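Local coordinates for protein D-alanyl-D-alanine carboxypeptidase (Mycobacterium tuberculosis H37Rv, PDB 4RYE) that probably trims the terminal D-alanine from peptidoglycan stem peptides as a serine D,D-carboxypeptidase of the S11 family, at residues A54-D59 with H112-Q117; V160-A165 with V220-R225. One frame throughout, in Å; residues are numbered along the deposited sequence.

Interaction 1: A54-D59 with H112-Q117; sequences ALVALD and HMLGGQ
Leu114 reaches toward helix 50-60 and sets both of its methyls against a single methyl of Val56. CD1 of Leu114 lies 3.9 Å from CG1 of Val56, and CD2 of Leu114 lies 4.0 Å from the same CG1, so the forked end of the leucine straddles one branch of the valine. The torsions account for this: Val56 holds CG1 opposite its backbone N (chi1 171°), which swings that branch toward Leu114. The leucine keeps CG beside its own backbone N, a rotation that points the fork of CD1 and CD2 at Val56, and the two side chains meet at a slant. CD2 also comes near the helix backbone, 4.4 Å from CA of Ala57, the residue whose CA is nearest that of Leu114 (7.3 Å). No hydrogen bond crosses; 109 Å² is buried, and the close contacts are all between carbon atoms.

Helix 117-130 closes over the same spot, where Met124 and Lys127 pack on Val56 and Thr120 on Leu114; the carbonyl O of Leu114 is bonded by NZ of Lys123. Directly after the leucine, Gly115 takes a positive phi (113°) and its N bonds O of His112 at 3.2 Å. Gly116 then stands at the N-cap of the next helix. Helix 104-113 thus ends in a Schellman motif, and Leu114, just before Gly115, packs on helix 50-60 within the mainly helical part of the penicillin-binding fold.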
loop_
_atom_site.group_PDB
_atom_site.type_symbol
_atom_site.label_atom_id
_atom_site.label_comp_id
_atom_site.label_asym_id
_atom_site.label_seq_id
_atom_site.Cartn_x
_atom_site.Cartn_y
_atom_site.Cartn_z
ATOM N N ALA A 54 7.104 4.494 2.621
ATOM C CA ALA A 54 8.182 3.523 2.421
ATOM C C ALA A 54 9.152 3.943 1.312
ATOM O O ALA A 54 10.367 3.787 1.454
ATOM C CB ALA A 54 7.614 2.112 2.143
ATOM N N LEU A 55 8.621 4.463 0.208
ATOM C CA LEU A 55 9.467 4.976 -0.878
ATOM C C LEU A 55 10.419 6.082 -0.415
ATOM O O LEU A 55 11.598 6.089 -0.768
ATOM C CB LEU A 55 8.603 5.538 -2.004
ATOM C CG LEU A 55 8.064 4.582 -3.057
ATOM C CD1 LEU A 55 7.091 5.344 -3.953
ATOM C CD2 LEU A 55 9.207 3.998 -3.867
ATOM N N VAL A 56 9.901 7.033 0.360
ATOM C CA VAL A 56 10.729 8.115 0.875
ATOM C C VAL A 56 11.810 7.545 1.802
ATOM O O VAL A 56 12.991 7.902 1.696
ATOM C CB VAL A 56 9.881 9.157 1.636
ATOM C CG1 VAL A 56 10.786 10.156 2.363
ATOM C CG2 VAL A 56 8.942 9.880 0.676
ATOM N N ALA A 57 11.404 6.654 2.707
ATOM C CA ALA A 57 12.343 6.053 3.660
ATOM C C ALA A 57 13.461 5.302 2.943
ATOM O O ALA A 57 14.627 5.408 3.316
ATOM C CB ALA A 57 11.613 5.115 4.624
ATOM N N LEU A 58 13.101 4.544 1.912
ATOM C CA LEU A 58 14.086 3.765 1.175
ATOM C C LEU A 58 15.029 4.647 0.380
ATOM O O LEU A 58 16.197 4.300 0.189
ATOM C CB LEU A 58 13.399 2.755 0.256
ATOM C CG LEU A 58 12.807 1.564 1.004
ATOM C CD1 LEU A 58 11.829 0.824 0.113
ATOM C CD2 LEU A 58 13.929 0.651 1.487
ATOM N N ASP A 59 14.541 5.790 -0.079
ATOM C CA ASP A 59 15.419 6.735 -0.775
ATOM C C ASP A 59 16.424 7.420 0.153
ATOM O O ASP A 59 17.573 7.625 -0.218
ATOM C CB ASP A 59 14.608 7.812 -1.503
ATOM C CG ASP A 59 14.026 7.321 -2.815
ATOM O OD1 ASP A 59 14.268 6.152 -3.188
ATOM O OD2 ASP A 59 13.330 8.117 -3.477
ATOM N N HIS A 112 9.963 10.466 12.239
ATOM C CA HIS A 112 10.975 11.002 13.151
ATOM C C HIS A 112 12.358 10.969 12.481
ATOM O O HIS A 112 13.045 11.997 12.425
ATOM C CB HIS A 112 10.939 10.215 14.479
ATOM C CG HIS A 112 11.973 10.623 15.486
ATOM N ND1 HIS A 112 11.950 10.168 16.789
ATOM C CD2 HIS A 112 13.070 11.414 15.387
ATOM C CE1 HIS A 112 12.979 10.668 17.448
ATOM N NE2 HIS A 112 13.679 11.421 16.621
HETATM N N MSE A 113 12.761 9.804 11.971
HETATM C CA MSE A 113 14.040 9.669 11.260
HETATM C C MSE A 113 14.141 10.579 10.041
HETATM O O MSE A 113 15.229 10.983 9.657
HETATM C CB MSE A 113 14.272 8.223 10.810
HETATM C CG MSE A 113 14.321 7.232 11.943
HETATM SE SE MSE A 113 14.808 5.419 11.363
HETATM C CE MSE A 113 16.630 5.845 10.808
ATOM N N LEU A 114 13.009 10.891 9.426
ATOM C CA LEU A 114 13.011 11.675 8.202
ATOM C C LEU A 114 12.943 13.176 8.446
ATOM O O LEU A 114 12.915 13.955 7.497
ATOM C CB LEU A 114 11.863 11.235 7.296
ATOM C CG LEU A 114 12.048 9.830 6.725
ATOM C CD1 LEU A 114 10.742 9.277 6.172
ATOM C CD2 LEU A 114 13.140 9.856 5.643
ATOM N N GLY A 115 12.914 13.586 9.708
ATOM C CA GLY A 115 12.924 15.002 10.036
ATOM C C GLY A 115 11.643 15.522 10.670
ATOM O O GLY A 115 11.486 16.728 10.870
ATOM N N GLY A 116 10.721 14.620 10.986
ATOM C CA GLY A 116 9.491 15.015 11.645
ATOM C C GLY A 116 8.242 14.800 10.814
ATOM O O GLY A 116 8.312 14.502 9.618
ATOM N N GLN A 117 7.086 14.967 11.455
ATOM C CA GLN A 117 5.796 14.732 10.802
ATOM C C GLN A 117 5.569 15.639 9.594
ATOM O O GLN A 117 5.289 15.159 8.503
ATOM C CB GLN A 117 4.658 14.922 11.810
ATOM C CG GLN A 117 4.637 13.889 12.927
ATOM C CD GLN A 117 3.976 12.589 12.501
ATOM O OE1 GLN A 117 2.835 12.588 12.038
ATOM N NE2 GLN A 117 4.693 11.482 12.641
#

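Interaction 2: V160-A165 with V220-R225; sequences VIFRAA and VGAAAR
Phe162 projects from helix 155-166 onto strand 218-225 and carries the contact, with Val220 second in buried surface, Gly221 over one face of the ring and Ala222 at its edge. The valine meets the root and one flank of the phenylalanine: its CG2 sits 3.6 Å from CB of Phe162, while its CG1 lies 3.7 Å from CD1 of the ring. Both branches are therefore used. With chi1 at 62°, CG1 of Val220 is lodged between the backbone N and the carbonyl carbon, and CG2 falls opposite the N; this rotation spreads the two methyls along the phenylalanine from CB to CE1.

Farther out, the ring lies over the strand backbone. CA of Gly221 stands 4.2 Å from the ring centroid and 23° off the ring normal, a CH-pi contact over one face, displaced toward the rim. The glycine has no side chain, and its CA itself meets the face. Ala222 instead comes near the ring plane, its CB 3.9 Å from CE2 of Phe162. CG of Phe162 lies roughly trans to the backbone N, which carries the ring out from the helix and over Gly221.

The axes of the two short segments approach to 8.7 Å and cross at -53°, and no hydrogen bond links them; 165 Å² is buried. Val51 of helix 50-60 and Val231 of the adjoining strand also touch Phe162. Val220 has backbone hydrogen bonding with Lys208, the lysine of a probable KTG-type motif, and its side chain is about 9 Å from those of Ser47 and Lys50, the probable nucleophile and proton acceptor. This is helix-on-sheet packing at the join between the helical part and the antiparallel sheet of the penicillin-binding, serine beta-lactamase-like fold, close to the active site.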
loop_
_atom_site.group_PDB
_atom_site.type_symbol
_atom_site.label_atom_id
_atom_site.label_comp_id
_atom_site.label_asym_id
_atom_site.label_seq_id
_atom_site.Cartn_x
_atom_site.Cartn_y
_atom_site.Cartn_z
ATOM N N VAL A 160 0.472 3.531 -9.607
ATOM C CA VAL A 160 1.665 4.241 -10.044
ATOM C C VAL A 160 2.679 4.254 -8.908
ATOM O O VAL A 160 3.881 4.011 -9.107
ATOM C CB VAL A 160 1.312 5.678 -10.495
ATOM C CG1 VAL A 160 2.577 6.532 -10.655
ATOM C CG2 VAL A 160 0.508 5.631 -11.812
ATOM N N ILE A 161 2.200 4.518 -7.704
ATOM C CA ILE A 161 3.091 4.549 -6.542
ATOM C C ILE A 161 3.601 3.144 -6.221
ATOM O O ILE A 161 4.792 2.950 -5.954
ATOM C CB ILE A 161 2.370 5.175 -5.319
ATOM C CG1 ILE A 161 2.263 6.693 -5.509
ATOM C CG2 ILE A 161 3.102 4.856 -4.016
ATOM C CD1 ILE A 161 1.136 7.363 -4.718
ATOM N N PHE A 162 2.714 2.155 -6.271
ATOM C CA PHE A 162 3.120 0.784 -5.980
ATOM C C PHE A 162 4.114 0.224 -6.999
ATOM O O PHE A 162 4.985 -0.587 -6.670
ATOM C CB PHE A 162 1.907 -0.134 -5.911
ATOM C CG PHE A 162 2.149 -1.365 -5.092
ATOM C CD1 PHE A 162 2.105 -1.305 -3.711
ATOM C CD2 PHE A 162 2.426 -2.581 -5.697
ATOM C CE1 PHE A 162 2.329 -2.442 -2.939
ATOM C CE2 PHE A 162 2.655 -3.726 -4.935
ATOM C CZ PHE A 162 2.607 -3.652 -3.551
ATOM N N ARG A 163 3.945 0.626 -8.243
ATOM C CA ARG A 163 4.832 0.207 -9.319
ATOM C C ARG A 163 6.251 0.713 -9.060
ATOM O O ARG A 163 7.235 -0.008 -9.272
ATOM C CB ARG A 163 4.291 0.759 -10.639
ATOM C CG ARG A 163 5.023 0.310 -11.863
ATOM C CD ARG A 163 4.218 0.692 -13.099
ATOM N NE ARG A 163 4.905 0.287 -14.314
ATOM C CZ ARG A 163 4.964 1.023 -15.413
ATOM N NH1 ARG A 163 4.375 2.218 -15.449
ATOM N NH2 ARG A 163 5.625 0.568 -16.466
ATOM N N ALA A 164 6.354 1.948 -8.584
ATOM C CA ALA A 164 7.656 2.516 -8.239
ATOM C C ALA A 164 8.263 1.765 -7.060
ATOM O O ALA A 164 9.473 1.508 -7.026
ATOM C CB ALA A 164 7.529 4.014 -7.919
ATOM N N ALA A 165 7.430 1.421 -6.080
ATOM C CA ALA A 165 7.908 0.714 -4.904
ATOM C C ALA A 165 8.389 -0.693 -5.253
ATOM O O ALA A 165 9.408 -1.143 -4.743
ATOM C CB ALA A 165 6.829 0.667 -3.815
ATOM N N VAL A 220 -3.894 -1.956 -2.366
ATOM C CA VAL A 220 -3.077 -1.903 -3.566
ATOM C C VAL A 220 -2.154 -3.114 -3.506
ATOM O O VAL A 220 -1.700 -3.499 -2.437
ATOM C CB VAL A 220 -2.271 -0.578 -3.674
ATOM C CG1 VAL A 220 -1.289 -0.417 -2.494
ATOM C CG2 VAL A 220 -1.538 -0.516 -4.999
ATOM N N GLY A 221 -1.900 -3.745 -4.641
ATOM C CA GLY A 221 -1.019 -4.901 -4.618
ATOM C C GLY A 221 -0.704 -5.456 -5.988
ATOM O O GLY A 221 -1.213 -4.968 -6.999
ATOM N N ALA A 222 0.124 -6.495 -6.024
ATOM C CA ALA A 222 0.579 -7.016 -7.308
ATOM C C ALA A 222 0.705 -8.533 -7.301
ATOM O O ALA A 222 0.856 -9.144 -6.247
ATOM C CB ALA A 222 1.897 -6.378 -7.693
ATOM N N ALA A 223 0.642 -9.125 -8.493
ATOM C CA ALA A 223 0.788 -10.565 -8.664
ATOM C C ALA A 223 1.456 -10.846 -10.002
ATOM O O ALA A 223 1.447 -9.999 -10.890
ATOM C CB ALA A 223 -0.571 -11.252 -8.601
ATOM N N ALA A 224 2.034 -12.037 -10.136
ATOM C CA ALA A 224 2.657 -12.470 -11.387
ATOM C C ALA A 224 2.153 -13.864 -11.717
ATOM O O ALA A 224 2.189 -14.747 -10.860
ATOM C CB ALA A 224 4.170 -12.511 -11.244
ATOM N N ARG A 225 1.702 -14.058 -12.954
ATOM C CA ARG A 225 1.322 -15.376 -13.452
ATOM C C ARG A 225 1.554 -15.448 -14.952
ATOM O O ARG A 225 1.244 -14.491 -15.677
ATOM C CB ARG A 225 -0.162 -15.665 -13.172
ATOM C CG ARG A 225 -0.494 -16.024 -11.739
ATOM C CD ARG A 225 -1.886 -16.624 -11.626
ATOM N NE ARG A 225 -2.189 -16.970 -10.239
ATOM C CZ ARG A 225 -3.315 -17.545 -9.840
ATOM N NH1 ARG A 225 -4.256 -17.841 -10.721
ATOM N NH2 ARG A 225 -3.495 -17.821 -8.555
#

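Overall arrangement
From the N terminus, helix 50-60, which starts at the probable proton acceptor Lys50, supplies the first half of interaction 1. The chain returns to it 53 residues later, at the end of helix 104-113, closing a loop within the helical part that includes the probable active-site residue Ser102. Only after this does interaction 2 open, on helix 155-166, to close 55 residues on at strand 218-225. The two loops thus follow in series, neither nesting nor crossing. The centres of the two contacts are about 21 Å apart, yet the segments touch: CD2 of Leu55 lies 3.7 Å from CA of Ala165. Helix 50-60 therefore connects the helical cluster to helix 155-166, which in turn packs on the six-stranded sheet.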